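Local coordinates for protein transcriptional regulator, putative, Mar family (Thermotoga maritima, PDB 2ETH) that probably binds DNA as a dimeric transcription regulator of the MarR family, built round a winged helix-turn-helix fold, at residues V88-D93 against R98-V103; T44-A49 against V79-K84; Y52-G57 against E110-I115; F50-V53 against P58-M61. All coordinates share one frame; numbering follows the deposited sequence.

Interaction 1: V88-D93 against R98-V103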
loop_
_atom_site.group_PDB
_atom_site.type_symbol
_atom_site.label_atom_id
_atom_site.label_comp_id
_atom_site.label_asym_id
_atom_site.label_seq_id
_atom_site.Cartn_x
_atom_site.Cartn_y
_atom_site.Cartn_z
ATOM N N VAL A 88 -0.626 13.493 -14.898
ATOM C CA VAL A 88 -0.111 12.835 -16.116
ATOM C C VAL A 88 -0.884 13.316 -17.350
ATOM O O VAL A 88 -1.945 13.952 -17.246
ATOM C CB VAL A 88 -0.242 11.298 -16.067
ATOM C CG1 VAL A 88 0.312 10.776 -14.769
ATOM C CG2 VAL A 88 -1.742 10.883 -16.296
ATOM N N VAL A 89 -0.352 12.967 -18.517
ATOM C CA VAL A 89 -0.896 13.388 -19.776
ATOM C C VAL A 89 -0.480 12.323 -20.782
ATOM O O VAL A 89 0.484 11.662 -20.559
ATOM C CB VAL A 89 -0.386 14.829 -20.127
ATOM C CG1 VAL A 89 1.088 14.845 -20.514
ATOM C CG2 VAL A 89 -1.228 15.426 -21.169
ATOM N N ARG A 90 -1.257 12.103 -21.832
ATOM C CA ARG A 90 -0.909 11.157 -22.895
ATOM C C ARG A 90 -0.261 11.970 -23.997
ATOM O O ARG A 90 -0.830 12.942 -24.442
ATOM C CB ARG A 90 -2.151 10.487 -23.504
ATOM C CG ARG A 90 -3.038 9.739 -22.528
ATOM C CD ARG A 90 -4.564 10.032 -22.801
ATOM N NE ARG A 90 -5.463 8.987 -22.283
ATOM C CZ ARG A 90 -6.537 9.185 -21.508
ATOM N NH1 ARG A 90 -6.932 10.406 -21.156
ATOM N NH2 ARG A 90 -7.247 8.146 -21.082
ATOM N N GLU A 91 0.910 11.556 -24.442
ATOM C CA GLU A 91 1.685 12.333 -25.378
ATOM C C GLU A 91 2.159 11.496 -26.511
ATOM O O GLU A 91 2.537 10.377 -26.329
ATOM C CB GLU A 91 2.887 12.968 -24.681
ATOM C CG GLU A 91 2.569 14.331 -24.090
ATOM C CD GLU A 91 3.823 15.172 -23.793
ATOM O OE1 GLU A 91 4.939 14.599 -23.639
ATOM O OE2 GLU A 91 3.682 16.418 -23.742
HETATM N N MSE A 92 2.132 12.065 -27.702
HETATM C CA MSE A 92 2.586 11.354 -28.875
HETATM C C MSE A 92 4.120 11.376 -28.827
HETATM O O MSE A 92 4.730 12.198 -28.147
HETATM C CB MSE A 92 1.982 11.970 -30.157
HETATM C CG MSE A 92 0.414 12.279 -30.095
HETATM SE SE MSE A 92 -0.634 12.266 -31.774
HETATM C CE MSE A 92 -1.313 13.978 -32.007
ATOM N N ASP A 93 4.742 10.405 -29.460
ATOM C CA ASP A 93 6.199 10.348 -29.514
ATOM C C ASP A 93 6.685 11.348 -30.580
ATOM O O ASP A 93 6.143 11.371 -31.703
ATOM C CB ASP A 93 6.632 8.924 -29.863
ATOM C CG ASP A 93 8.132 8.705 -29.752
ATOM O OD1 ASP A 93 8.908 9.249 -30.588
ATOM O OD2 ASP A 93 8.529 7.946 -28.837
ATOM N N ARG A 98 3.614 8.187 -34.158
ATOM C CA ARG A 98 2.493 7.236 -34.259
ATOM C C ARG A 98 2.417 6.223 -33.106
ATOM O O ARG A 98 1.803 5.168 -33.278
ATOM C CB ARG A 98 2.565 6.477 -35.593
ATOM N N THR A 99 3.058 6.533 -31.963
ATOM C CA THR A 99 2.848 5.839 -30.681
ATOM C C THR A 99 2.597 6.882 -29.610
ATOM O O THR A 99 3.168 7.977 -29.688
ATOM C CB THR A 99 4.094 5.094 -30.213
ATOM O OG1 THR A 99 4.535 4.220 -31.249
ATOM C CG2 THR A 99 3.800 4.289 -28.965
ATOM N N TYR A 100 1.763 6.564 -28.622
ATOM C CA TYR A 100 1.577 7.500 -27.531
ATOM C C TYR A 100 1.708 6.828 -26.200
ATOM O O TYR A 100 1.448 5.641 -26.067
ATOM C CB TYR A 100 0.280 8.324 -27.667
ATOM C CG TYR A 100 -0.998 7.697 -27.136
ATOM C CD1 TYR A 100 -1.300 7.684 -25.749
ATOM C CD2 TYR A 100 -1.946 7.168 -28.021
ATOM C CE1 TYR A 100 -2.507 7.111 -25.278
ATOM C CE2 TYR A 100 -3.135 6.601 -27.549
ATOM C CZ TYR A 100 -3.405 6.578 -26.201
ATOM O OH TYR A 100 -4.573 6.005 -25.803
ATOM N N ARG A 101 2.173 7.585 -25.222
ATOM C CA ARG A 101 2.433 7.062 -23.896
ATOM C C ARG A 101 1.979 8.025 -22.853
ATOM O O ARG A 101 1.901 9.217 -23.106
ATOM C CB ARG A 101 3.922 6.833 -23.683
ATOM C CG ARG A 101 4.541 5.844 -24.628
ATOM C CD ARG A 101 5.989 5.639 -24.300
ATOM N NE ARG A 101 6.547 4.527 -25.064
ATOM C CZ ARG A 101 7.003 4.610 -26.299
ATOM N NH1 ARG A 101 6.999 5.764 -26.950
ATOM N NH2 ARG A 101 7.484 3.535 -26.879
ATOM N N VAL A 102 1.680 7.482 -21.676
ATOM C CA VAL A 102 1.371 8.264 -20.515
ATOM C C VAL A 102 2.738 8.767 -19.965
ATOM O O VAL A 102 3.657 8.001 -19.726
ATOM C CB VAL A 102 0.547 7.432 -19.475
ATOM C CG1 VAL A 102 0.007 8.309 -18.381
ATOM C CG2 VAL A 102 -0.621 6.732 -20.120
ATOM N N VAL A 103 2.858 10.067 -19.798
ATOM C CA VAL A 103 4.015 10.679 -19.206
ATOM C C VAL A 103 3.526 11.575 -18.043
ATOM O O VAL A 103 2.384 11.987 -17.992
ATOM C CB VAL A 103 4.788 11.498 -20.253
ATOM C CG1 VAL A 103 5.228 10.592 -21.419
ATOM C CG2 VAL A 103 3.942 12.676 -20.757
#

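Interaction 2: T44-A49 against V79-K84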
loop_
_atom_site.group_PDB
_atom_site.type_symbol
_atom_site.label_atom_id
_atom_site.label_comp_id
_atom_site.label_asym_id
_atom_site.label_seq_id
_atom_site.Cartn_x
_atom_site.Cartn_y
_atom_site.Cartn_z
ATOM N N THR A 44 -6.461 3.720 -4.646
ATOM C CA THR A 44 -5.368 2.770 -4.582
ATOM C C THR A 44 -4.787 2.473 -5.982
ATOM O O THR A 44 -3.580 2.561 -6.174
ATOM C CB THR A 44 -5.818 1.462 -3.840
ATOM O OG1 THR A 44 -6.899 0.844 -4.551
ATOM C CG2 THR A 44 -6.298 1.774 -2.406
ATOM N N THR A 45 -5.627 2.182 -6.975
ATOM C CA THR A 45 -5.099 1.783 -8.286
ATOM C C THR A 45 -4.613 3.000 -9.098
ATOM O O THR A 45 -3.723 2.876 -9.928
ATOM C CB THR A 45 -6.064 0.882 -9.084
ATOM O OG1 THR A 45 -7.245 1.598 -9.373
ATOM C CG2 THR A 45 -6.469 -0.395 -8.274
ATOM N N GLU A 46 -5.154 4.180 -8.811
ATOM C CA GLU A 46 -4.606 5.434 -9.355
ATOM C C GLU A 46 -3.172 5.622 -8.937
ATOM O O GLU A 46 -2.321 6.011 -9.746
ATOM C CB GLU A 46 -5.386 6.660 -8.824
ATOM C CG GLU A 46 -6.571 7.135 -9.621
ATOM C CD GLU A 46 -7.428 8.115 -8.818
ATOM O OE1 GLU A 46 -6.840 8.916 -8.040
ATOM O OE2 GLU A 46 -8.693 8.078 -8.946
ATOM N N LEU A 47 -2.933 5.468 -7.634
ATOM C CA LEU A 47 -1.571 5.622 -7.083
ATOM C C LEU A 47 -0.609 4.583 -7.656
ATOM O O LEU A 47 0.520 4.862 -7.942
ATOM C CB LEU A 47 -1.578 5.522 -5.544
ATOM C CG LEU A 47 -0.191 5.634 -4.878
ATOM C CD1 LEU A 47 0.518 7.001 -5.267
ATOM C CD2 LEU A 47 -0.345 5.466 -3.358
ATOM N N TYR A 48 -1.089 3.379 -7.832
ATOM C CA TYR A 48 -0.291 2.278 -8.344
ATOM C C TYR A 48 0.142 2.564 -9.785
ATOM O O TYR A 48 1.344 2.422 -10.146
ATOM C CB TYR A 48 -1.150 0.985 -8.224
ATOM C CG TYR A 48 -0.399 -0.314 -8.339
ATOM C CD1 TYR A 48 0.888 -0.454 -7.818
ATOM C CD2 TYR A 48 -0.958 -1.412 -8.982
ATOM C CE1 TYR A 48 1.601 -1.655 -7.926
ATOM C CE2 TYR A 48 -0.232 -2.633 -9.087
ATOM C CZ TYR A 48 1.043 -2.708 -8.548
ATOM O OH TYR A 48 1.766 -3.844 -8.647
ATOM N N ALA A 49 -0.802 3.019 -10.612
ATOM C CA ALA A 49 -0.475 3.383 -12.001
ATOM C C ALA A 49 0.440 4.625 -12.070
ATOM O O ALA A 49 1.339 4.685 -12.899
ATOM C CB ALA A 49 -1.725 3.571 -12.839
ATOM N N VAL A 79 -6.264 6.415 -15.893
ATOM C CA VAL A 79 -5.434 7.465 -16.521
ATOM C C VAL A 79 -6.247 8.758 -16.679
ATOM O O VAL A 79 -5.749 9.833 -16.327
ATOM C CB VAL A 79 -4.779 7.014 -17.866
ATOM C CG1 VAL A 79 -3.966 8.124 -18.449
ATOM C CG2 VAL A 79 -3.912 5.798 -17.677
ATOM N N ASP A 80 -7.495 8.671 -17.154
ATOM C CA ASP A 80 -8.351 9.884 -17.215
ATOM C C ASP A 80 -8.434 10.544 -15.828
ATOM O O ASP A 80 -8.401 11.767 -15.698
ATOM C CB ASP A 80 -9.793 9.602 -17.727
ATOM C CG ASP A 80 -9.894 9.511 -19.268
ATOM N N SER A 81 -8.516 9.742 -14.779
ATOM C CA SER A 81 -8.595 10.329 -13.449
ATOM C C SER A 81 -7.295 11.004 -13.018
ATOM O O SER A 81 -7.300 12.072 -12.472
ATOM C CB SER A 81 -9.025 9.315 -12.418
ATOM O OG SER A 81 -8.347 9.643 -11.236
ATOM N N LEU A 82 -6.180 10.359 -13.283
ATOM C CA LEU A 82 -4.859 10.937 -13.028
ATOM C C LEU A 82 -4.670 12.196 -13.836
ATOM O O LEU A 82 -4.055 13.155 -13.413
ATOM C CB LEU A 82 -3.760 9.925 -13.390
ATOM C CG LEU A 82 -3.576 8.794 -12.385
ATOM C CD1 LEU A 82 -2.568 7.778 -12.913
ATOM C CD2 LEU A 82 -3.126 9.400 -10.980
ATOM N N GLU A 83 -5.232 12.184 -15.014
ATOM C CA GLU A 83 -5.171 13.362 -15.886
ATOM C C GLU A 83 -5.964 14.538 -15.374
ATOM O O GLU A 83 -5.506 15.658 -15.488
ATOM C CB GLU A 83 -5.606 12.976 -17.276
ATOM C CG GLU A 83 -5.309 13.981 -18.335
ATOM C CD GLU A 83 -5.264 13.321 -19.723
ATOM O OE1 GLU A 83 -5.423 12.051 -19.757
ATOM O OE2 GLU A 83 -5.037 14.059 -20.746
ATOM N N LYS A 84 -7.113 14.298 -14.758
ATOM C CA LYS A 84 -7.871 15.415 -14.247
ATOM C C LYS A 84 -7.382 15.932 -12.923
ATOM O O LYS A 84 -7.676 17.081 -12.618
ATOM C CB LYS A 84 -9.391 15.231 -14.322
ATOM C CG LYS A 84 -10.049 14.106 -13.571
ATOM C CD LYS A 84 -11.479 13.870 -14.171
#

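Interaction 3: Y52-G57 against E110-I115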
loop_
_atom_site.group_PDB
_atom_site.type_symbol
_atom_site.label_atom_id
_atom_site.label_comp_id
_atom_site.label_asym_id
_atom_site.label_seq_id
_atom_site.Cartn_x
_atom_site.Cartn_y
_atom_site.Cartn_z
ATOM N N TYR A 52 4.010 3.495 -11.053
ATOM C CA TYR A 52 4.563 2.681 -12.122
ATOM C C TYR A 52 5.176 3.590 -13.165
ATOM O O TYR A 52 6.343 3.438 -13.485
ATOM C CB TYR A 52 3.482 1.777 -12.715
ATOM C CG TYR A 52 3.940 0.895 -13.844
ATOM C CD1 TYR A 52 5.094 0.137 -13.714
ATOM C CD2 TYR A 52 3.215 0.802 -15.036
ATOM C CE1 TYR A 52 5.534 -0.702 -14.739
ATOM C CE2 TYR A 52 3.640 -0.027 -16.056
ATOM C CZ TYR A 52 4.829 -0.784 -15.887
ATOM O OH TYR A 52 5.355 -1.603 -16.874
ATOM N N VAL A 53 4.428 4.570 -13.661
ATOM C CA VAL A 53 5.000 5.549 -14.615
ATOM C C VAL A 53 6.075 6.460 -14.013
ATOM O O VAL A 53 7.068 6.759 -14.671
ATOM C CB VAL A 53 3.857 6.431 -15.352
ATOM C CG1 VAL A 53 4.478 7.559 -16.243
ATOM C CG2 VAL A 53 2.955 5.526 -16.175
ATOM N N ALA A 54 5.874 6.919 -12.773
ATOM C CA ALA A 54 6.845 7.799 -12.118
ATOM C C ALA A 54 8.153 7.094 -11.872
ATOM O O ALA A 54 9.198 7.727 -11.948
ATOM C CB ALA A 54 6.285 8.359 -10.811
ATOM N N LEU A 55 8.110 5.788 -11.560
ATOM C CA LEU A 55 9.333 5.006 -11.225
ATOM C C LEU A 55 10.015 4.415 -12.432
ATOM O O LEU A 55 11.232 4.424 -12.493
ATOM C CB LEU A 55 9.059 3.872 -10.253
ATOM C CG LEU A 55 8.882 4.296 -8.818
ATOM C CD1 LEU A 55 8.374 3.057 -8.084
ATOM C CD2 LEU A 55 10.198 4.858 -8.248
ATOM N N PHE A 56 9.235 3.932 -13.395
ATOM C CA PHE A 56 9.777 3.211 -14.544
ATOM C C PHE A 56 9.591 3.873 -15.905
ATOM O O PHE A 56 9.882 3.274 -16.953
ATOM C CB PHE A 56 9.194 1.807 -14.533
ATOM C CG PHE A 56 9.690 0.986 -13.378
ATOM C CD1 PHE A 56 11.021 0.531 -13.367
ATOM C CD2 PHE A 56 8.858 0.704 -12.292
ATOM C CE1 PHE A 56 11.510 -0.197 -12.284
ATOM C CE2 PHE A 56 9.329 -0.065 -11.198
ATOM C CZ PHE A 56 10.628 -0.508 -11.175
ATOM N N GLY A 57 9.146 5.126 -15.895
ATOM C CA GLY A 57 9.101 5.916 -17.123
ATOM C C GLY A 57 7.765 5.844 -17.817
ATOM O O GLY A 57 6.866 5.152 -17.354
ATOM N N GLU A 110 6.698 16.892 -9.596
ATOM C CA GLU A 110 6.857 17.573 -8.305
ATOM C C GLU A 110 6.274 16.707 -7.188
ATOM O O GLU A 110 6.871 16.629 -6.121
ATOM C CB GLU A 110 6.265 19.003 -8.303
ATOM N N ILE A 111 5.125 16.073 -7.422
ATOM C CA ILE A 111 4.509 15.211 -6.428
ATOM C C ILE A 111 5.384 13.976 -6.223
ATOM O O ILE A 111 5.583 13.562 -5.096
ATOM C CB ILE A 111 3.057 14.769 -6.796
ATOM C CG1 ILE A 111 2.086 15.963 -6.784
ATOM C CG2 ILE A 111 2.507 13.750 -5.787
ATOM C CD1 ILE A 111 1.820 16.556 -5.418
ATOM N N PHE A 112 5.916 13.399 -7.297
ATOM C CA PHE A 112 6.794 12.235 -7.149
ATOM C C PHE A 112 8.060 12.598 -6.376
ATOM O O PHE A 112 8.518 11.820 -5.570
ATOM C CB PHE A 112 7.198 11.614 -8.464
ATOM C CG PHE A 112 8.084 10.424 -8.297
ATOM C CD1 PHE A 112 7.660 9.320 -7.540
ATOM C CD2 PHE A 112 9.342 10.393 -8.879
ATOM C CE1 PHE A 112 8.511 8.219 -7.331
ATOM C CE2 PHE A 112 10.177 9.326 -8.712
ATOM C CZ PHE A 112 9.771 8.232 -7.905
ATOM N N GLY A 113 8.593 13.793 -6.603
ATOM C CA GLY A 113 9.720 14.294 -5.841
ATOM C C GLY A 113 9.428 14.401 -4.356
ATOM O O GLY A 113 10.264 14.069 -3.530
ATOM N N GLU A 114 8.238 14.852 -4.004
ATOM C CA GLU A 114 7.858 14.852 -2.614
ATOM C C GLU A 114 7.783 13.438 -2.060
ATOM O O GLU A 114 8.135 13.192 -0.918
ATOM C CB GLU A 114 6.494 15.491 -2.423
ATOM C CG GLU A 114 6.474 16.979 -2.618
ATOM C CD GLU A 114 5.035 17.502 -2.681
ATOM O OE1 GLU A 114 4.146 16.757 -2.161
ATOM O OE2 GLU A 114 4.792 18.618 -3.245
ATOM N N ILE A 115 7.245 12.534 -2.857
ATOM C CA ILE A 115 7.034 11.170 -2.432
ATOM C C ILE A 115 8.378 10.464 -2.187
ATOM O O ILE A 115 8.543 9.755 -1.205
ATOM C CB ILE A 115 6.219 10.413 -3.496
ATOM C CG1 ILE A 115 4.737 10.752 -3.354
ATOM C CG2 ILE A 115 6.406 8.906 -3.348
ATOM C CD1 ILE A 115 3.876 10.030 -4.394
#

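Interaction 4: F50-V53 against P58-M61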
loop_
_atom_site.group_PDB
_atom_site.type_symbol
_atom_site.label_atom_id
_atom_site.label_comp_id
_atom_site.label_asym_id
_atom_site.label_seq_id
_atom_site.Cartn_x
_atom_site.Cartn_y
_atom_site.Cartn_z
ATOM N N PHE A 50 0.218 5.595 -11.193
ATOM C CA PHE A 50 1.039 6.812 -11.137
ATOM C C PHE A 50 2.483 6.448 -10.812
ATOM O O PHE A 50 3.366 6.812 -11.552
ATOM C CB PHE A 50 0.497 7.846 -10.114
ATOM C CG PHE A 50 1.392 9.070 -9.940
ATOM C CD1 PHE A 50 1.479 10.050 -10.947
ATOM C CD2 PHE A 50 2.180 9.223 -8.790
ATOM C CE1 PHE A 50 2.320 11.157 -10.780
ATOM C CE2 PHE A 50 3.014 10.325 -8.630
ATOM C CZ PHE A 50 3.075 11.298 -9.603
ATOM N N LEU A 51 2.711 5.675 -9.747
ATOM C CA LEU A 51 4.088 5.235 -9.378
ATOM C C LEU A 51 4.767 4.377 -10.434
ATOM O O LEU A 51 5.978 4.531 -10.708
ATOM C CB LEU A 51 4.084 4.504 -8.050
ATOM C CG LEU A 51 3.754 5.361 -6.815
ATOM C CD1 LEU A 51 3.503 4.449 -5.594
ATOM C CD2 LEU A 51 4.902 6.368 -6.556
ATOM N N TYR A 52 4.010 3.495 -11.053
ATOM C CA TYR A 52 4.563 2.681 -12.122
ATOM C C TYR A 52 5.176 3.590 -13.165
ATOM O O TYR A 52 6.343 3.438 -13.485
ATOM C CB TYR A 52 3.482 1.777 -12.715
ATOM C CG TYR A 52 3.940 0.895 -13.844
ATOM C CD1 TYR A 52 5.094 0.137 -13.714
ATOM C CD2 TYR A 52 3.215 0.802 -15.036
ATOM C CE1 TYR A 52 5.534 -0.702 -14.739
ATOM C CE2 TYR A 52 3.640 -0.027 -16.056
ATOM C CZ TYR A 52 4.829 -0.784 -15.887
ATOM O OH TYR A 52 5.355 -1.603 -16.874
ATOM N N VAL A 53 4.428 4.570 -13.661
ATOM C CA VAL A 53 5.000 5.549 -14.615
ATOM C C VAL A 53 6.075 6.460 -14.013
ATOM O O VAL A 53 7.068 6.759 -14.671
ATOM C CB VAL A 53 3.857 6.431 -15.352
ATOM C CG1 VAL A 53 4.478 7.559 -16.243
ATOM C CG2 VAL A 53 2.955 5.526 -16.175
ATOM N N PRO A 58 7.623 6.566 -18.928
ATOM C CA PRO A 58 6.434 6.606 -19.782
ATOM C C PRO A 58 6.012 5.229 -20.253
ATOM O O PRO A 58 6.886 4.448 -20.659
ATOM C CB PRO A 58 6.890 7.421 -21.000
ATOM C CG PRO A 58 7.987 8.211 -20.550
ATOM C CD PRO A 58 8.676 7.470 -19.414
ATOM N N LYS A 59 4.694 4.950 -20.223
ATOM C CA LYS A 59 4.142 3.661 -20.635
ATOM C C LYS A 59 3.023 3.785 -21.659
ATOM O O LYS A 59 2.192 4.681 -21.599
ATOM C CB LYS A 59 3.542 2.935 -19.439
ATOM C CG LYS A 59 4.483 2.670 -18.323
ATOM C CD LYS A 59 5.419 1.555 -18.718
ATOM C CE LYS A 59 6.675 1.548 -17.865
ATOM N NZ LYS A 59 7.785 1.469 -18.800
ATOM N N LYS A 60 2.968 2.813 -22.557
ATOM C CA LYS A 60 1.811 2.604 -23.410
ATOM C C LYS A 60 0.634 2.113 -22.540
ATOM O O LYS A 60 0.787 1.579 -21.413
ATOM C CB LYS A 60 2.134 1.595 -24.502
ATOM C CG LYS A 60 3.242 2.022 -25.485
ATOM C CD LYS A 60 3.100 1.284 -26.831
HETATM N N MSE A 61 -0.553 2.338 -23.042
HETATM C CA MSE A 61 -1.752 1.974 -22.323
HETATM C C MSE A 61 -1.770 0.451 -22.152
HETATM O O MSE A 61 -2.090 -0.030 -21.058
HETATM C CB MSE A 61 -2.981 2.502 -23.061
HETATM C CG MSE A 61 -3.029 4.031 -23.108
HETATM SE SE MSE A 61 -3.711 4.875 -21.449
HETATM C CE MSE A 61 -5.554 4.941 -21.987
#

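Interaction 1: V88-D93 against R98-V103
V89 and E91 pair with V103 and R101 as hydrogen-bonded pairs of an antiparallel hairpin whose short strand segments run at 151° to each other, while R90 faces V102 and M92 faces Y100 at non-hydrogen-bonded sites. The bond from V103 N to V89 O is nearly straight (173°); toward the loop, D93 N closes on T99 O at 2.9 Å. On the face of V89, E91, R101 and V103, V103 CG2 lies 3.6 Å from V89 CG1, and the extended E91 chain crosses V103 nearly at right angles. R101 reaches along D93 to form a long salt bridge, NH1 to OD2 3.3 Å, a weak hydrogen bond at the guanidinium edge; D93 OD1 turns to the backbone N of D96 in the loop. On the other face, the Y100 ring is swung alongside R90 (chi1 85°), its CD1 3.7 Å from R90 CB. V88 CG2 meets V102 CG1 at 3.7 Å. This is the wing of the MarR winged helix, an element that in relatives commonly contacts DNA. Beneath it, V88 packs on V79 and L82 of helix 72-84, R90 pairs with E83, and V102 rests on M61 and I64 of helix 61-67.

Interaction 2: T44-A49 against V79-K84
E46 and S81 meet through their polar ends where segments 44-49 and 79-84, parts of helices 44-56 and 72-84, cross at 82°, their short axes 9.8 Å apart. The E46 chain reaches across extended beyond CG, which carries its carboxylate over to the serine. S81 OG donates to E46 OE2 at 2.8 Å, arriving from above the carboxylate plane, 81° out of it. The other oxygen, OE1, is held by a salt bridge to R85, just past the end of the second helix, so each carboxylate oxygen has a partner; the arginine would probably favour the charged form of this buried acid.

Beside this polar pair, L82 packs against the first helix. Its CG stands anti to the carbonyl carbon (chi1 -75°), and the forked end is thereby brought up to E46 O, which lies 3.6 Å from L82 CD1 and 3.7 Å from L82 CD2; CD2 is also 4.2 Å from E46 CB. About one turn on, A49 CB completes the apolar patch, 4.3 Å from L82 CD1.

In the MarR fold, helix 72-84 probably serves as the DNA-recognition helix, and this contact ties its C-terminal half to helix 44-56. A49 also packs on V78 and on I64 of helix 61-67, L82 also touches L87 just before strand 88-92, and T44 hydrogen-bonds to I39 of the second subunit.

Interaction 3: Y52-G57 against E110-I115
The winged helix-turn-helix domain of this MarR-type protein is joined here to the long helix 106-127 that leads out of it: A54 and L55, near the C-terminal end of helix 44-56, receive the ring of F112. The contact is apolar, with no hydrogen bond between the two segments, and the nearest CA atoms, of A54 and F112, are 6.7 Å apart. F112 projects straight across the gap, CG anti to the backbone N (chi1 -180°), and lays one ring face against A54. The methyl makes a CH-pi contact, with A54 CB 3.9 Å from the ring centroid and 22° off the normal, a little toward the CG and CD1 side. L55 starts beside this line, but its branch swings round so that the leucine crosses the phenylalanine at about a right angle and reaches the far end of the ring. A54 takes part with its backbone as well, its carbonyl O lying 3.7 Å from F112 CE2.

The second subunit approaches this region too: its F23 packs on L55 and its F19 on I115. Within the chain, A54 also touches L104, the last residue of strand 100-104. At the outer end of the ring, L55 CD2 comes to 3.4 Å from F112 CZ.

Interaction 4: F50-V53 against P58-M61
K59 lays its aliphatic chain alongside Y52 and V53 of helix 44-56. The contact between the segments is van der Waals packing, largely of aliphatic and aromatic carbons, with no hydrogen bond joining them. With CG set beside its backbone N, the lysine bends at chi2 (-74°), so the methylenes run across the tyrosine at about a right angle, from the CE2 side of the ring to the hydroxyl. K59 CG and CD each lie 3.6 Å from Y52 CE2, and K59 CE is 3.6 Å from Y52 OH; the approach to the ring is oblique. The same Y52 ring is stacked with F67, at the end of helix 61-67.

V53 packs with both methyls. Its CG2 meets K59 CG at 3.9 Å where the two side chains pass each other running in opposing senses, and V53 CG1 lies against the backbone of P58, 4.2 Å from its CA. Segment 58-61 runs from the connection after helix 44-56 into the start of helix 61-67, which in the winged helix-turn-helix fold of MarR proteins is the first helix of the helix-turn-helix pair. K60 stands at the N-cap position of that helix, with its backbone N hydrogen-bonded to the side chain of E63.

Further polar partners are found beyond the two segments. The amine of K59 bends back to the carbonyl O of F56 in a weak hydrogen bond, and the K59 backbone bonds with V102 of strand 100-104.

How the interactions relate
Interaction 2 is the buried contact, interactions 3 and 4 are partly buried, and interaction 1 lies at the surface, on the hairpin. Helix 44-56 serves three of them: it meets helix 72-84 in interaction 2, helix 106-127 in interaction 3 and its own following loop in interaction 4, the last two sharing Y52 and V53. Chemistry follows place: backbone bonds dominate the hairpin, a polar pair beside a leucine joins the crossed helices, and interactions 3 and 4 are packing without hydrogen bonds across the segments. The hairpin joins the contacts of helix 72-84 and of loop 58-61 through a salt bridge and a probable backbone hydrogen bond.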